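Quinoline 2-oxidoreductase large subunit (Pseudomonas putida, PDB 1T3Q) probably hydroxylates quinoline next to its ring nitrogen, as a molybdenum hydroxylase that holds the molybdenum centre and its molybdopterin cytosine dinucleotide cofactor. Local coordinates at residues Ile583-Asp587 against Gly588-Val592; Lys569-Ala572 against Gly573-Glu577. All blocks are in the same frame, centred on the assembly; numbering follows the deposited sequence.

Contact 1 of 2, residues Ile583-Asp587 against Gly588-Val592; sequences IVIED and GLVHV
Val584 and His591 face each other across a beta hairpin with a two-residue loop, closed by a type I' turn from Glu586 to Leu589. Two antiparallel hydrogen-bonded pairs carry the ladder. Val584 N gives an almost straight bond to His591 O (2.8 Å, 174°), and His591 N returns one to Val584 O. Glu586 and Leu589 repeat the exchange beside the turn. Asp587 and Gly588 both have positive phi, which glycine accepts readily and aspartate tolerates comparatively well.

Apolar contacts occupy the face of Ile585 and Val590. These two lie side by side, CG1 of Ile585 4.0 Å from CG2 of Val590, while Ile583 CG2 reaches Val590 CG1 at 3.5 Å; branched side chains suit such extended backbone. Helices 549-576 and 602-611 cover this face.

On the other face, chi1 of 67° places CG of His591 between the backbone N and the carbonyl carbon, and the ring swings over Val584, whose CG2 makes a CH-pi contact. ND1 bonds weakly to Leu589 O. Replacing the imidazole with an alanine is likely to remove the surface under Val584 CG2 and cost Leu589 O that bond. The methyl sits toward the ring's rim, 3.4 Å from CE1.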
loop_
_atom_site.group_PDB
_atom_site.type_symbol
_atom_site.label_atom_id
_atom_site.label_comp_id
_atom_site.label_asym_id
_atom_site.label_seq_id
_atom_site.Cartn_x
_atom_site.Cartn_y
_atom_site.Cartn_z
ATOM N N ILE B 583 9.061 28.157 -30.422
ATOM C CA ILE B 583 8.164 28.249 -29.274
ATOM C C ILE B 583 8.921 28.003 -27.973
ATOM O O ILE B 583 9.781 27.125 -27.906
ATOM C CB ILE B 583 7.032 27.194 -29.372
ATOM C CG1 ILE B 583 6.209 27.414 -30.649
ATOM C CG2 ILE B 583 6.150 27.258 -28.131
ATOM C CD1 ILE B 583 5.457 28.734 -30.691
ATOM N N VAL B 584 8.611 28.785 -26.944
ATOM C CA VAL B 584 9.235 28.599 -25.638
ATOM C C VAL B 584 8.132 28.534 -24.588
ATOM O O VAL B 584 7.003 28.949 -24.842
ATOM C CB VAL B 584 10.199 29.764 -25.257
ATOM C CG1 VAL B 584 11.345 29.851 -26.255
ATOM C CG2 VAL B 584 9.439 31.076 -25.193
ATOM N N ILE B 585 8.453 27.984 -23.424
ATOM C CA ILE B 585 7.497 27.907 -22.328
ATOM C C ILE B 585 8.187 28.559 -21.143
ATOM O O ILE B 585 9.253 28.116 -20.719
ATOM C CB ILE B 585 7.134 26.454 -21.960
ATOM C CG1 ILE B 585 6.665 25.696 -23.204
ATOM C CG2 ILE B 585 6.022 26.455 -20.913
ATOM C CD1 ILE B 585 6.225 24.258 -22.930
ATOM N N GLU B 586 7.589 29.623 -20.624
ATOM C CA GLU B 586 8.165 30.349 -19.499
ATOM C C GLU B 586 7.065 30.886 -18.603
ATOM O O GLU B 586 6.078 31.435 -19.088
ATOM C CB GLU B 586 9.001 31.532 -20.002
ATOM C CG GLU B 586 10.236 31.169 -20.807
ATOM C CD GLU B 586 10.925 32.398 -21.378
ATOM O OE1 GLU B 586 10.927 33.446 -20.693
ATOM O OE2 GLU B 586 11.472 32.318 -22.503
ATOM N N ASP B 587 7.237 30.732 -17.295
ATOM C CA ASP B 587 6.247 31.220 -16.342
ATOM C C ASP B 587 4.854 30.728 -16.704
ATOM O O ASP B 587 3.883 31.471 -16.585
ATOM C CB ASP B 587 6.246 32.750 -16.331
ATOM C CG ASP B 587 7.608 33.334 -16.018
ATOM O OD1 ASP B 587 7.850 34.501 -16.399
ATOM O OD2 ASP B 587 8.431 32.634 -15.386
ATOM N N GLY B 588 4.760 29.483 -17.162
ATOM C CA GLY B 588 3.472 28.909 -17.522
ATOM C C GLY B 588 2.838 29.462 -18.786
ATOM O O GLY B 588 1.674 29.188 -19.072
ATOM N N LEU B 589 3.601 30.239 -19.547
ATOM C CA LEU B 589 3.095 30.822 -20.783
ATOM C C LEU B 589 3.809 30.192 -21.974
ATOM O O LEU B 589 5.036 30.207 -22.042
ATOM C CB LEU B 589 3.350 32.332 -20.789
ATOM C CG LEU B 589 2.586 33.264 -21.739
ATOM C CD1 LEU B 589 3.558 34.313 -22.256
ATOM C CD2 LEU B 589 1.970 32.508 -22.899
ATOM N N VAL B 590 3.040 29.632 -22.902
ATOM C CA VAL B 590 3.613 29.026 -24.102
ATOM C C VAL B 590 3.515 30.084 -25.199
ATOM O O VAL B 590 2.414 30.464 -25.605
ATOM C CB VAL B 590 2.824 27.783 -24.547
ATOM C CG1 VAL B 590 3.466 27.197 -25.811
ATOM C CG2 VAL B 590 2.793 26.746 -23.413
ATOM N N HIS B 591 4.654 30.559 -25.686
ATOM C CA HIS B 591 4.624 31.603 -26.699
ATOM C C HIS B 591 5.807 31.596 -27.655
ATOM O O HIS B 591 6.782 30.867 -27.465
ATOM C CB HIS B 591 4.561 32.969 -26.014
ATOM C CG HIS B 591 5.803 33.317 -25.251
ATOM N ND1 HIS B 591 6.128 32.731 -24.046
ATOM C CD2 HIS B 591 6.816 34.169 -25.539
ATOM C CE1 HIS B 591 7.287 33.206 -23.625
ATOM N NE2 HIS B 591 7.725 34.081 -24.512
ATOM N N VAL B 592 5.706 32.423 -28.691
ATOM C CA VAL B 592 6.775 32.554 -29.671
ATOM C C VAL B 592 7.891 33.297 -28.945
ATOM O O VAL B 592 7.664 34.379 -28.398
ATOM C CB VAL B 592 6.303 33.375 -30.899
ATOM C CG1 VAL B 592 7.462 33.630 -31.846
ATOM C CG2 VAL B 592 5.183 32.628 -31.620
#

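Contact 2 of 2, residues Lys569-Ala572 against Gly573-Glu577; sequences KQLA and GHLLE
Leu576 folds back over the carbonyl of Ala572 in the last turn of helix 549-576, its CG 3.1 Å from Ala572 O. With its CG anti to its own carbonyl carbon (chi1 -56°), the side chain runs back toward the preceding turn. One branch, CD1, comes within 4.4 Å of Ala572 CB. The small methyl of alanine fits this buried place.

One residue earlier, Leu575 repeats the pattern round the helix. Its CG lies 3.4 Å from Leu571 O, and its CD1 loosely meets CG of Leu571. Leucine, helix-compatible and apolar, suits Leu571 against Val605, Ala608 and Ala609 of helix 602-611, and Leu575 and Leu576 against Met600.

His574 points elsewhere. Its CG is anti to the backbone N (chi1 -180°), which carries the imidazole outward toward Pro617, while CB rests 3.4 Å from Leu571 O. At Gly573, glycine keeps this buried part of the helix surface low.

Four i to i+4 backbone bonds bind the turns together, from Gly573 N to Lys569 O (2.8 Å) through to Leu576 N to Ala572 O (2.8 Å). Lys569 NZ forms a salt bridge with Glu566, one turn back on the same helix, and its chain lies against the hairpin; OE1 of Gln570 hydrogen-bonds a glycerol, probably from the crystallisation liquor. The chemistry is thus divided: main-chain bonds satisfy the carbonyls of residues 569-572, and the leucine and histidine carbons lie against carbonyl oxygens already bonded along the helix, with looser apolar contacts between side chains.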
loop_
_atom_site.group_PDB
_atom_site.type_symbol
_atom_site.label_atom_id
_atom_site.label_comp_id
_atom_site.label_asym_id
_atom_site.label_seq_id
_atom_site.Cartn_x
_atom_site.Cartn_y
_atom_site.Cartn_z
ATOM N N LYS B 569 5.156 22.224 -27.912
ATOM C CA LYS B 569 5.609 23.298 -28.802
ATOM C C LYS B 569 5.009 23.134 -30.200
ATOM O O LYS B 569 4.633 24.115 -30.843
ATOM C CB LYS B 569 7.140 23.308 -28.881
ATOM C CG LYS B 569 7.816 23.768 -27.587
ATOM C CD LYS B 569 9.285 23.360 -27.520
ATOM C CE LYS B 569 10.119 24.011 -28.615
ATOM N NZ LYS B 569 11.558 23.607 -28.542
ATOM N N GLN B 570 4.915 21.891 -30.663
ATOM C CA GLN B 570 4.349 21.600 -31.975
ATOM C C GLN B 570 2.882 21.990 -32.047
ATOM O O GLN B 570 2.424 22.549 -33.042
ATOM C CB GLN B 570 4.486 20.111 -32.294
ATOM C CG GLN B 570 5.916 19.636 -32.348
ATOM C CD GLN B 570 6.026 18.139 -32.537
ATOM O OE1 GLN B 570 7.118 17.583 -32.493
ATOM N NE2 GLN B 570 4.895 17.482 -32.747
ATOM N N LEU B 571 2.135 21.679 -30.996
ATOM C CA LEU B 571 0.721 22.006 -30.964
ATOM C C LEU B 571 0.545 23.515 -30.850
ATOM O O LEU B 571 -0.312 24.105 -31.510
ATOM C CB LEU B 571 0.041 21.315 -29.778
ATOM C CG LEU B 571 -1.449 21.608 -29.608
ATOM C CD1 LEU B 571 -2.183 21.222 -30.883
ATOM C CD2 LEU B 571 -2.006 20.827 -28.419
ATOM N N ALA B 572 1.357 24.138 -30.005
ATOM C CA ALA B 572 1.279 25.579 -29.807
ATOM C C ALA B 572 1.647 26.320 -31.091
ATOM O O ALA B 572 1.001 27.302 -31.458
ATOM C CB ALA B 572 2.206 25.994 -28.678
ATOM N N GLY B 573 2.689 25.845 -31.765
ATOM C CA GLY B 573 3.115 26.482 -33.001
ATOM C C GLY B 573 2.032 26.390 -34.059
ATOM O O GLY B 573 1.852 27.303 -34.868
ATOM N N HIS B 574 1.304 25.278 -34.048
ATOM C CA HIS B 574 0.227 25.054 -35.001
ATOM C C HIS B 574 -0.896 26.064 -34.779
ATOM O O HIS B 574 -1.421 26.647 -35.730
ATOM C CB HIS B 574 -0.314 23.632 -34.846
ATOM C CG HIS B 574 -1.423 23.296 -35.792
ATOM N ND1 HIS B 574 -1.243 23.232 -37.158
ATOM C CD2 HIS B 574 -2.725 22.997 -35.570
ATOM C CE1 HIS B 574 -2.386 22.907 -37.736
ATOM N NE2 HIS B 574 -3.301 22.758 -36.793
ATOM N N LEU B 575 -1.255 26.276 -33.518
ATOM C CA LEU B 575 -2.317 27.211 -33.175
ATOM C C LEU B 575 -1.888 28.670 -33.320
ATOM O O LEU B 575 -2.696 29.523 -33.677
ATOM C CB LEU B 575 -2.791 26.960 -31.741
ATOM C CG LEU B 575 -3.400 25.585 -31.445
ATOM C CD1 LEU B 575 -3.603 25.423 -29.948
ATOM C CD2 LEU B 575 -4.720 25.443 -32.188
ATOM N N LEU B 576 -0.616 28.948 -33.049
ATOM C CA LEU B 576 -0.085 30.308 -33.125
ATOM C C LEU B 576 0.562 30.648 -34.470
ATOM O O LEU B 576 1.041 31.768 -34.669
ATOM C CB LEU B 576 0.942 30.520 -32.007
ATOM C CG LEU B 576 0.472 30.271 -30.575
ATOM C CD1 LEU B 576 1.666 30.265 -29.630
ATOM C CD2 LEU B 576 -0.537 31.338 -30.178
ATOM N N GLU B 577 0.578 29.683 -35.385
ATOM C CA GLU B 577 1.176 29.874 -36.705
ATOM C C GLU B 577 2.663 30.218 -36.640
ATOM O O GLU B 577 3.103 31.226 -37.197
ATOM C CB GLU B 577 0.435 30.967 -37.481
ATOM C CG GLU B 577 -0.970 30.584 -37.897
#

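How the contacts relate
Followed from the N terminus, contact 2 comes first, within the last turns of helix 549-576, and contact 1 follows in the hairpin of strands 583-586 and 589-592. Each closes only a local turn, and the two stand in series, neither nesting nor crossing. Their centres are about 11 Å apart because the chain doubles back after the helix and lays the hairpin against it. Val590 CG1 meets Ala572 CB at 3.4 Å, and Ile583 CD1 lies over Gly573 CA, where the missing side chain leaves the helix surface low. Strand 599-601 extends the hairpin into a three-stranded sheet, and helix 602-611 touches both contacts, uniting one helix-and-sheet unit.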